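Local coordinates for ferric-siderophore receptor protein (Streptomyces coelicolor, PDB 2X4L) that probably binds ferric siderophores outside the cell membrane and hands them on for uptake, at residues A[59-64]-A[302-307]; A[46-51]-A[113-118]. All blocks are in the same frame, centred on the assembly; numbering follows the deposited sequence.

Contact 1. Residues A[59-64]-A[302-307]; sequences FDYGVE and LSYDKC
The ring of Tyr-61 reaches Leu-302 and Ser-303 with one end. Leu-302 O lies at the ring edge, near its plane. Ser-303 CB comes in obliquely. The phenol oxygen does the polar work: Tyr-304 N donates to Tyr-61 OH at 3.1 Å, with an N-H...O angle of 161°. Tyr-61 OH also donates to a water at 2.6 Å, and that water donates to Leu-302 O. Tyr-61 OH lies 3.2 Å from Tyr-304 CD2 as well, approaching that ring obliquely. Helices 153-165 and 173-195 cover both tyrosines, and Trp-160 meets the Tyr-304 ring.

The second flat group is the Asp-60 carboxylate. Its OD1 lies in plane at the edge of the Phe-59 ring. Its OD2 takes two donors. Ser-303 OG donates to the anti lone pair of Asp-60 OD2, at 2.8 Å. Lys-306 forms a salt bridge with the same oxygen, Lys-306 NZ to Asp-60 OD2 2.8 Å, on the syn side, and makes a weak bond to OD1. The lysine chain is bent, and its last torsion (chi4 -62°) sets NZ near Asp-60 OD2. Lys-306 NZ also pairs with Asp-305 OD2 at 2.8 Å, from above that carboxylate, and with Asp-85.

Ser-303 is the N-cap of helix 304-320. Its OG accepts from Lys-306 N at 3.1 Å while it donates to Asp-60. An alanine in place of Asp-60 would probably leave Ser-303 OG without its acceptor and Lys-306 with less opposing charge. The end of helix 52-60, closed by a Schellman motif at Gly-62, is thus tied to the start of helix 304-320. Asp-60 OD2 and Asp-305 OD2 lie 3.6 Å apart, a repulsion that the shared ammonium probably offsets. The negative charge beside the helix N-terminus is also likely to be stabilised by the helix dipole.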
ATOM      1  N   PHE A  59      -9.353  -9.492  -5.547  1.00 13.83           N
ATOM      2  CA  PHE A  59      -9.165 -10.940  -5.659  1.00 13.63           C
ATOM      3  C   PHE A  59      -9.449 -11.650  -4.313  1.00 15.07           C
ATOM      4  O   PHE A  59     -10.062 -12.773  -4.307  1.00 16.51           O
ATOM      5  CB  PHE A  59      -7.732 -11.224  -6.092  1.00 15.76           C
ATOM      6  CG  PHE A  59      -7.464 -12.697  -6.297  1.00 15.54           C
ATOM      7  CD1 PHE A  59      -7.749 -13.306  -7.531  1.00 20.92           C
ATOM      8  CD2 PHE A  59      -6.969 -13.472  -5.258  1.00 17.99           C
ATOM      9  CE1 PHE A  59      -7.540 -14.647  -7.688  1.00 20.95           C
ATOM     10  CE2 PHE A  59      -6.763 -14.880  -5.418  1.00 21.57           C
ATOM     11  CZ  PHE A  59      -7.048 -15.440  -6.676  1.00 20.63           C
ATOM     12  N   ASP A  60      -8.984 -11.069  -3.200  1.00 14.79           N
ATOM     13  CA  ASP A  60      -9.204 -11.729  -1.905  1.00 14.74           C
ATOM     14  C   ASP A  60     -10.686 -11.761  -1.462  1.00 17.08           C
ATOM     15  O   ASP A  60     -11.054 -12.477  -0.495  1.00 18.48           O
ATOM     16  CB  ASP A  60      -8.383 -10.965  -0.857  1.00 14.24           C
ATOM     17  CG  ASP A  60      -6.943 -11.292  -0.927  1.00 15.33           C
ATOM     18  OD1 ASP A  60      -6.493 -12.170  -1.674  1.00 13.83           O
ATOM     19  OD2 ASP A  60      -6.169 -10.643  -0.193  1.00 13.88           O
ATOM     20  N   TYR A  61     -11.499 -10.936  -2.127  1.00 16.09           N
ATOM     21  CA  TYR A  61     -12.969 -10.998  -1.943  1.00 17.92           C
ATOM     22  C   TYR A  61     -13.652 -11.704  -3.084  1.00 19.66           C
ATOM     23  O   TYR A  61     -14.841 -11.587  -3.187  1.00 22.43           O
ATOM     24  CB  TYR A  61     -13.458  -9.568  -1.872  1.00 18.52           C
ATOM     25  CG  TYR A  61     -12.881  -8.856  -0.671  1.00 15.81           C
ATOM     26  CD1 TYR A  61     -12.988  -9.424   0.613  1.00 19.32           C
ATOM     27  CD2 TYR A  61     -12.201  -7.620  -0.782  1.00 14.15           C
ATOM     28  CE1 TYR A  61     -12.460  -8.793   1.752  1.00 22.69           C
ATOM     29  CE2 TYR A  61     -11.688  -6.984   0.398  1.00 13.32           C
ATOM     30  CZ  TYR A  61     -11.843  -7.596   1.664  1.00 16.47           C
ATOM     31  OH  TYR A  61     -11.267  -6.966   2.764  1.00 16.07           O
ATOM     32  N   GLY A  62     -12.897 -12.402  -3.933  1.00 19.16           N
ATOM     33  CA  GLY A  62     -13.458 -13.191  -5.017  1.00 20.14           C
ATOM     34  C   GLY A  62     -14.044 -12.391  -6.135  1.00 19.68           C
ATOM     35  O   GLY A  62     -14.889 -12.948  -6.880  1.00 20.50           O
ATOM     36  N   VAL A  63     -13.528 -11.164  -6.335  1.00 17.92           N
ATOM     37  CA  VAL A  63     -13.960 -10.345  -7.485  1.00 17.51           C
ATOM     38  C   VAL A  63     -12.828 -10.345  -8.494  1.00 18.24           C
ATOM     39  O   VAL A  63     -11.749  -9.901  -8.175  1.00 19.77           O
ATOM     40  CB  VAL A  63     -14.295  -8.969  -6.991  1.00 16.64           C
ATOM     41  CG1 VAL A  63     -14.424  -7.903  -8.148  1.00 17.53           C
ATOM     42  CG2 VAL A  63     -15.591  -9.048  -6.104  1.00 17.22           C
ATOM     43  N   GLU A  64     -13.108 -10.878  -9.688  1.00 20.37           N
ATOM     44  CA  GLU A  64     -12.082 -10.945 -10.713  1.00 20.97           C
ATOM     45  C   GLU A  64     -11.993  -9.658 -11.491  1.00 18.08           C
ATOM     46  O   GLU A  64     -12.988  -8.985 -11.731  1.00 18.85           O
ATOM     47  CB  GLU A  64     -12.412 -12.091 -11.685  1.00 24.11           C
ATOM     48  CG  GLU A  64     -11.890 -12.019 -13.140  1.00 31.43           C
ATOM     49  CD  GLU A  64     -12.550 -13.066 -14.132  1.00 38.58           C
ATOM     50  OE1 GLU A  64     -13.372 -13.915 -13.689  1.00 42.35           O
ATOM     51  OE2 GLU A  64     -12.260 -13.010 -15.366  1.00 38.56           O
ATOM     52  N   LEU A 302      -5.557  -3.375  -0.108  1.00  9.76           N
ATOM     53  CA  LEU A 302      -6.701  -3.031   0.761  1.00 10.54           C
ATOM     54  C   LEU A 302      -7.735  -4.196   0.969  1.00 11.76           C
ATOM     55  O   LEU A 302      -8.937  -4.014   0.756  1.00 13.17           O
ATOM     56  CB  LEU A 302      -7.315  -1.750   0.252  1.00 10.57           C
ATOM     57  CG  LEU A 302      -6.417  -0.505   0.314  1.00 10.91           C
ATOM     58  CD1 LEU A 302      -7.040   0.636  -0.479  1.00 12.75           C
ATOM     59  CD2 LEU A 302      -6.153  -0.145   1.758  1.00 14.31           C
ATOM     60  N   SER A 303      -7.199  -5.367   1.345  1.00 11.75           N
ATOM     61  CA  SER A 303      -8.006  -6.454   1.884  1.00 12.96           C
ATOM     62  C   SER A 303      -7.552  -6.726   3.303  1.00 13.14           C
ATOM     63  O   SER A 303      -6.419  -6.511   3.664  1.00 13.12           O
ATOM     64  CB  SER A 303      -7.936  -7.744   1.077  1.00 13.10           C
ATOM     65  OG  SER A 303      -6.627  -8.244   1.134  1.00 13.36           O
ATOM     66  N   TYR A 304      -8.495  -7.175   4.127  1.00 13.62           N
ATOM     67  CA  TYR A 304      -8.059  -7.547   5.490  1.00 12.83           C
ATOM     68  C   TYR A 304      -7.007  -8.619   5.446  1.00 12.74           C
ATOM     69  O   TYR A 304      -6.033  -8.551   6.252  1.00 13.88           O
ATOM     70  CB  TYR A 304      -9.277  -7.954   6.392  1.00 14.83           C
ATOM     71  CG  TYR A 304     -10.180  -6.762   6.643  1.00 14.00           C
ATOM     72  CD1 TYR A 304      -9.793  -5.713   7.500  1.00 13.60           C
ATOM     73  CD2 TYR A 304     -11.395  -6.626   5.928  1.00 18.82           C
ATOM     74  CE1 TYR A 304     -10.615  -4.566   7.682  1.00 16.35           C
ATOM     75  CE2 TYR A 304     -12.194  -5.509   6.116  1.00 18.72           C
ATOM     76  CZ  TYR A 304     -11.839  -4.534   7.014  1.00 18.07           C
ATOM     77  OH  TYR A 304     -12.616  -3.435   7.169  1.00 20.71           O
ATOM     78  N   ASP A 305      -7.106  -9.550   4.518  1.00 13.96           N
ATOM     79  CA  ASP A 305      -6.173 -10.618   4.396  1.00 14.65           C
ATOM     80  C   ASP A 305      -4.757 -10.077   4.224  1.00 12.93           C
ATOM     81  O   ASP A 305      -3.797 -10.607   4.785  1.00 17.79           O
ATOM     82  CB  ASP A 305      -6.587 -11.444   3.173  1.00 15.88           C
ATOM     83  CG  ASP A 305      -5.709 -12.506   2.952  1.00 23.25           C
ATOM     84  OD1 ASP A 305      -6.096 -13.642   3.199  1.00 31.19           O
ATOM     85  OD2 ASP A 305      -4.559 -12.176   2.654  1.00 27.16           O
ATOM     86  N   LYS A 306      -4.642  -9.135   3.318  1.00 12.29           N
ATOM     87  CA  LYS A 306      -3.291  -8.606   3.076  1.00 11.72           C
ATOM     88  C   LYS A 306      -2.788  -7.545   4.006  1.00 10.61           C
ATOM     89  O   LYS A 306      -1.595  -7.210   4.029  1.00 11.15           O
ATOM     90  CB  LYS A 306      -3.201  -8.081   1.633  1.00 10.09           C
ATOM     91  CG  LYS A 306      -3.362  -9.134   0.570  1.00 10.99           C
ATOM     92  CD  LYS A 306      -2.240 -10.142   0.579  1.00 11.89           C
ATOM     93  CE  LYS A 306      -2.504 -11.297  -0.430  1.00 14.76           C
ATOM     94  NZ  LYS A 306      -3.777 -12.081  -0.073  1.00 15.53           N
ATOM     95  N   CYS A 307      -3.676  -7.015   4.836  1.00 10.32           N
ATOM     96  CA  CYS A 307      -3.205  -6.044   5.856  1.00 10.32           C
ATOM     97  C   CYS A 307      -2.913  -6.677   7.210  1.00 10.01           C
ATOM     98  O   CYS A 307      -2.216  -6.124   8.039  1.00 11.85           O
ATOM     99  CB  CYS A 307      -4.293  -4.955   6.068  1.00 10.61           C
ATOM    100  SG  CYS A 307      -4.214  -3.772   4.611  1.00 12.31           S
TER
HETATM  101  O   HOH W   1     -11.041  -4.398   2.502  1.00  8.80           O

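Contact 2. Residues A[46-51]-A[113-118]; sequences ANIVAF and VLITTT
Ile-48 and Val-113 lie side by side and point the same way from neighbouring strands. They touch through Ile-48 CG1 and Val-113 CG1, 3.9 Å apart. Val-113 CG1 sits between its backbone N and carbonyl carbon (chi1 67°), which brings it alongside Ile-48 CG1. The Ile-48 and Ile-115 side chains cross obliquely, with Ile-48 CG2 3.7 Å from Ile-115 CD1. Ala-50 is on this same face, and its CB comes within 3.4 Å of Ile-115 O. Helix 52-60 packs here, with Val-54 and Leu-58 on Ile-115.

Val-49 and Leu-114 point to the other face, where both touch Phe-69 of strand 67-69. The two segments are adjacent parallel strands, with axes 17° apart. They belong to a five-stranded parallel sheet of order 3-2-1-4-5, in the part of the chain that precedes the long helix 173-195. Such an alpha/beta lobe is expected of a periplasmic binding protein of this family. Val-49 N donates to Val-113 O at 2.9 Å, and Val-49 O accepts from Ile-115 N. Phe-51 N then donates to Ile-115 O. Two CA-H...O contacts add to this ladder, from Leu-114 CA to Val-49 O and from Ala-50 CA to Ile-115 O. Val-113 N is buried without a partner.

At the C-terminal end, Thr-116 OG1 comes up against Phe-51 CB, 3.2 Å away, and is hydrogen-bonded to Trp-126 O. The end of the Phe-51 side chain leads away from strand 113-118, and its ring meets Trp-126 edge-to-face.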
ATOM      1  N   ALA A  46     -18.751  -6.423 -15.410  1.00 20.79           N
ATOM      2  CA  ALA A  46     -18.133  -7.676 -15.613  1.00 21.83           C
ATOM      3  C   ALA A  46     -16.673  -7.428 -15.996  1.00 19.41           C
ATOM      4  O   ALA A  46     -15.834  -8.306 -15.743  1.00 21.09           O
ATOM      5  CB  ALA A  46     -18.839  -8.343 -16.768  1.00 24.27           C
ATOM      6  N   ASN A  47     -16.375  -6.284 -16.657  1.00 13.51           N
ATOM      7  CA  ASN A  47     -14.966  -6.050 -17.195  1.00 12.50           C
ATOM      8  C   ASN A  47     -14.323  -4.932 -16.435  1.00 12.03           C
ATOM      9  O   ASN A  47     -14.395  -3.756 -16.828  1.00 13.99           O
ATOM     10  CB  ASN A  47     -15.032  -5.678 -18.678  1.00 12.38           C
ATOM     11  CG  ASN A  47     -15.589  -6.788 -19.565  1.00 14.82           C
ATOM     12  OD1 ASN A  47     -15.783  -7.928 -19.139  1.00 17.19           O
ATOM     13  ND2 ASN A  47     -15.885  -6.449 -20.766  1.00 19.05           N
ATOM     14  N   ILE A  48     -13.679  -5.277 -15.323  1.00 10.41           N
ATOM     15  CA  ILE A  48     -13.093  -4.343 -14.428  1.00 11.36           C
ATOM     16  C   ILE A  48     -11.598  -4.228 -14.778  1.00  9.47           C
ATOM     17  O   ILE A  48     -10.935  -5.259 -15.046  1.00 10.85           O
ATOM     18  CB  ILE A  48     -13.226  -4.891 -12.959  1.00 10.70           C
ATOM     19  CG1 ILE A  48     -14.711  -5.003 -12.587  1.00 12.13           C
ATOM     20  CG2 ILE A  48     -12.454  -3.956 -11.984  1.00 12.17           C
ATOM     21  CD1 ILE A  48     -14.865  -5.763 -11.267  1.00 14.06           C
ATOM     22  N   VAL A  49     -11.099  -3.012 -14.786  1.00  9.71           N
ATOM     23  CA  VAL A  49      -9.651  -2.799 -14.852  1.00  9.84           C
ATOM     24  C   VAL A  49      -9.212  -2.076 -13.625  1.00 10.09           C
ATOM     25  O   VAL A  49      -9.895  -1.150 -13.193  1.00 11.66           O
ATOM     26  CB  VAL A  49      -9.304  -2.021 -16.145  1.00 10.47           C
ATOM     27  CG1 VAL A  49      -7.852  -1.547 -16.179  1.00 10.52           C
ATOM     28  CG2 VAL A  49      -9.654  -2.868 -17.408  1.00 10.22           C
ATOM     29  N   ALA A  50      -8.140  -2.520 -13.015  1.00  8.71           N
ATOM     30  CA  ALA A  50      -7.726  -1.888 -11.758  1.00  9.43           C
ATOM     31  C   ALA A  50      -6.214  -1.734 -11.622  1.00  8.39           C
ATOM     32  O   ALA A  50      -5.447  -2.561 -12.158  1.00 10.06           O
ATOM     33  CB  ALA A  50      -8.250  -2.759 -10.583  1.00 10.56           C
ATOM     34  N   PHE A  51      -5.781  -0.780 -10.825  1.00  7.87           N
ATOM     35  CA  PHE A  51      -4.406  -0.721 -10.412  1.00  7.24           C
ATOM     36  C   PHE A  51      -4.099  -2.110  -9.786  1.00  8.31           C
ATOM     37  O   PHE A  51      -4.937  -2.674  -9.083  1.00  9.27           O
ATOM     38  CB  PHE A  51      -4.257   0.388  -9.363  1.00  8.92           C
ATOM     39  CG  PHE A  51      -2.867   0.431  -8.787  1.00  7.20           C
ATOM     40  CD1 PHE A  51      -1.814   0.826  -9.599  1.00  8.38           C
ATOM     41  CD2 PHE A  51      -2.647   0.149  -7.448  1.00  8.97           C
ATOM     42  CE1 PHE A  51      -0.516   0.834  -9.116  1.00  8.92           C
ATOM     43  CE2 PHE A  51      -1.335   0.161  -6.958  1.00 10.31           C
ATOM     44  CZ  PHE A  51      -0.251   0.518  -7.794  1.00  7.33           C
ATOM     45  N   VAL A 113     -15.382  -0.364 -15.881  1.00 10.59           N
ATOM     46  CA  VAL A 113     -15.002   0.562 -14.789  1.00 12.54           C
ATOM     47  C   VAL A 113     -13.512   0.362 -14.602  1.00 10.42           C
ATOM     48  O   VAL A 113     -12.968  -0.732 -14.733  1.00 11.09           O
ATOM     49  CB  VAL A 113     -15.837   0.248 -13.457  1.00 11.47           C
ATOM     50  CG1 VAL A 113     -15.446  -1.150 -12.872  1.00 12.94           C
ATOM     51  CG2 VAL A 113     -15.696   1.378 -12.421  1.00 12.26           C
ATOM     52  N   LEU A 114     -12.856   1.458 -14.268  1.00  9.37           N
ATOM     53  CA  LEU A 114     -11.426   1.481 -13.823  1.00  9.50           C
ATOM     54  C   LEU A 114     -11.407   1.843 -12.338  1.00  9.92           C
ATOM     55  O   LEU A 114     -12.100   2.756 -11.865  1.00 10.63           O
ATOM     56  CB  LEU A 114     -10.704   2.556 -14.647  1.00  8.69           C
ATOM     57  CG  LEU A 114      -9.228   2.654 -14.291  1.00  9.57           C
ATOM     58  CD1 LEU A 114      -8.359   2.978 -15.532  1.00 11.37           C
ATOM     59  CD2 LEU A 114      -8.980   3.741 -13.210  1.00 11.92           C
ATOM     60  N   ILE A 115     -10.594   1.111 -11.583  1.00 10.54           N
ATOM     61  CA  ILE A 115     -10.593   1.290 -10.096  1.00  9.17           C
ATOM     62  C   ILE A 115      -9.125   1.472  -9.656  1.00 10.33           C
ATOM     63  O   ILE A 115      -8.282   0.617  -9.995  1.00 10.64           O
ATOM     64  CB  ILE A 115     -11.213   0.060  -9.394  1.00 10.07           C
ATOM     65  CG1 ILE A 115     -12.560  -0.334 -10.061  1.00 10.51           C
ATOM     66  CG2 ILE A 115     -11.343   0.362  -7.835  1.00  9.89           C
ATOM     67  CD1 ILE A 115     -13.249  -1.505  -9.280  1.00 13.19           C
ATOM     68  N   THR A 116      -8.856   2.499  -8.901  1.00  9.69           N
ATOM     69  CA  THR A 116      -7.527   2.687  -8.349  1.00  8.22           C
ATOM     70  C   THR A 116      -7.594   3.428  -7.043  1.00 11.27           C
ATOM     71  O   THR A 116      -8.717   3.746  -6.549  1.00 11.97           O
ATOM     72  CB  THR A 116      -6.656   3.401  -9.409  1.00  9.80           C
ATOM     73  OG1 THR A 116      -5.265   3.367  -8.973  1.00  9.51           O
ATOM     74  CG2 THR A 116      -7.069   4.891  -9.698  1.00 10.71           C
ATOM     75  N   THR A 117      -6.452   3.694  -6.457  1.00  9.24           N
ATOM     76  CA  THR A 117      -6.381   4.466  -5.253  1.00 11.19           C
ATOM     77  C   THR A 117      -6.074   5.903  -5.604  1.00 11.91           C
ATOM     78  O   THR A 117      -5.855   6.277  -6.755  1.00 10.80           O
ATOM     79  CB  THR A 117      -5.247   3.873  -4.371  1.00  9.64           C
ATOM     80  OG1 THR A 117      -4.039   3.726  -5.138  1.00 10.28           O
ATOM     81  CG2 THR A 117      -5.693   2.557  -3.743  1.00 11.36           C
ATOM     82  N   THR A 118      -6.121   6.755  -4.572  1.00 11.04           N
ATOM     83  CA  THR A 118      -5.733   8.172  -4.760  1.00 10.53           C
ATOM     84  C   THR A 118      -4.990   8.701  -3.509  1.00 10.30           C
ATOM     85  O   THR A 118      -5.363   8.321  -2.405  1.00 10.72           O
ATOM     86  CB  THR A 118      -6.902   9.134  -5.153  1.00 12.75           C
ATOM     87  OG1 THR A 118      -6.364  10.464  -5.300  1.00 12.93           O
ATOM     88  CG2 THR A 118      -7.980   9.135  -4.079  1.00 12.55           C
TER

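Both contacts are largely buried, and their centres lie about 14 Å apart. Contact 2 is a strand pair inside the parallel sheet, held by backbone bonds and aliphatic packing. Contact 1 joins two helix ends and relies on charge, hydroxyls and one water, with Asp-305 and Lys-306 only partly buried. Helix 52-60 follows directly on strand 48-51, so one strand-helix unit serves both. The segments alternate along the chain. They also touch: Val-63 CG1 lies 3.8 Å from Ile-48 CD1, and Leu-302 CD1 packs on Thr-117 CG2. The polar network thus sits where helix ends meet, and the apolar packing lies within the sheet.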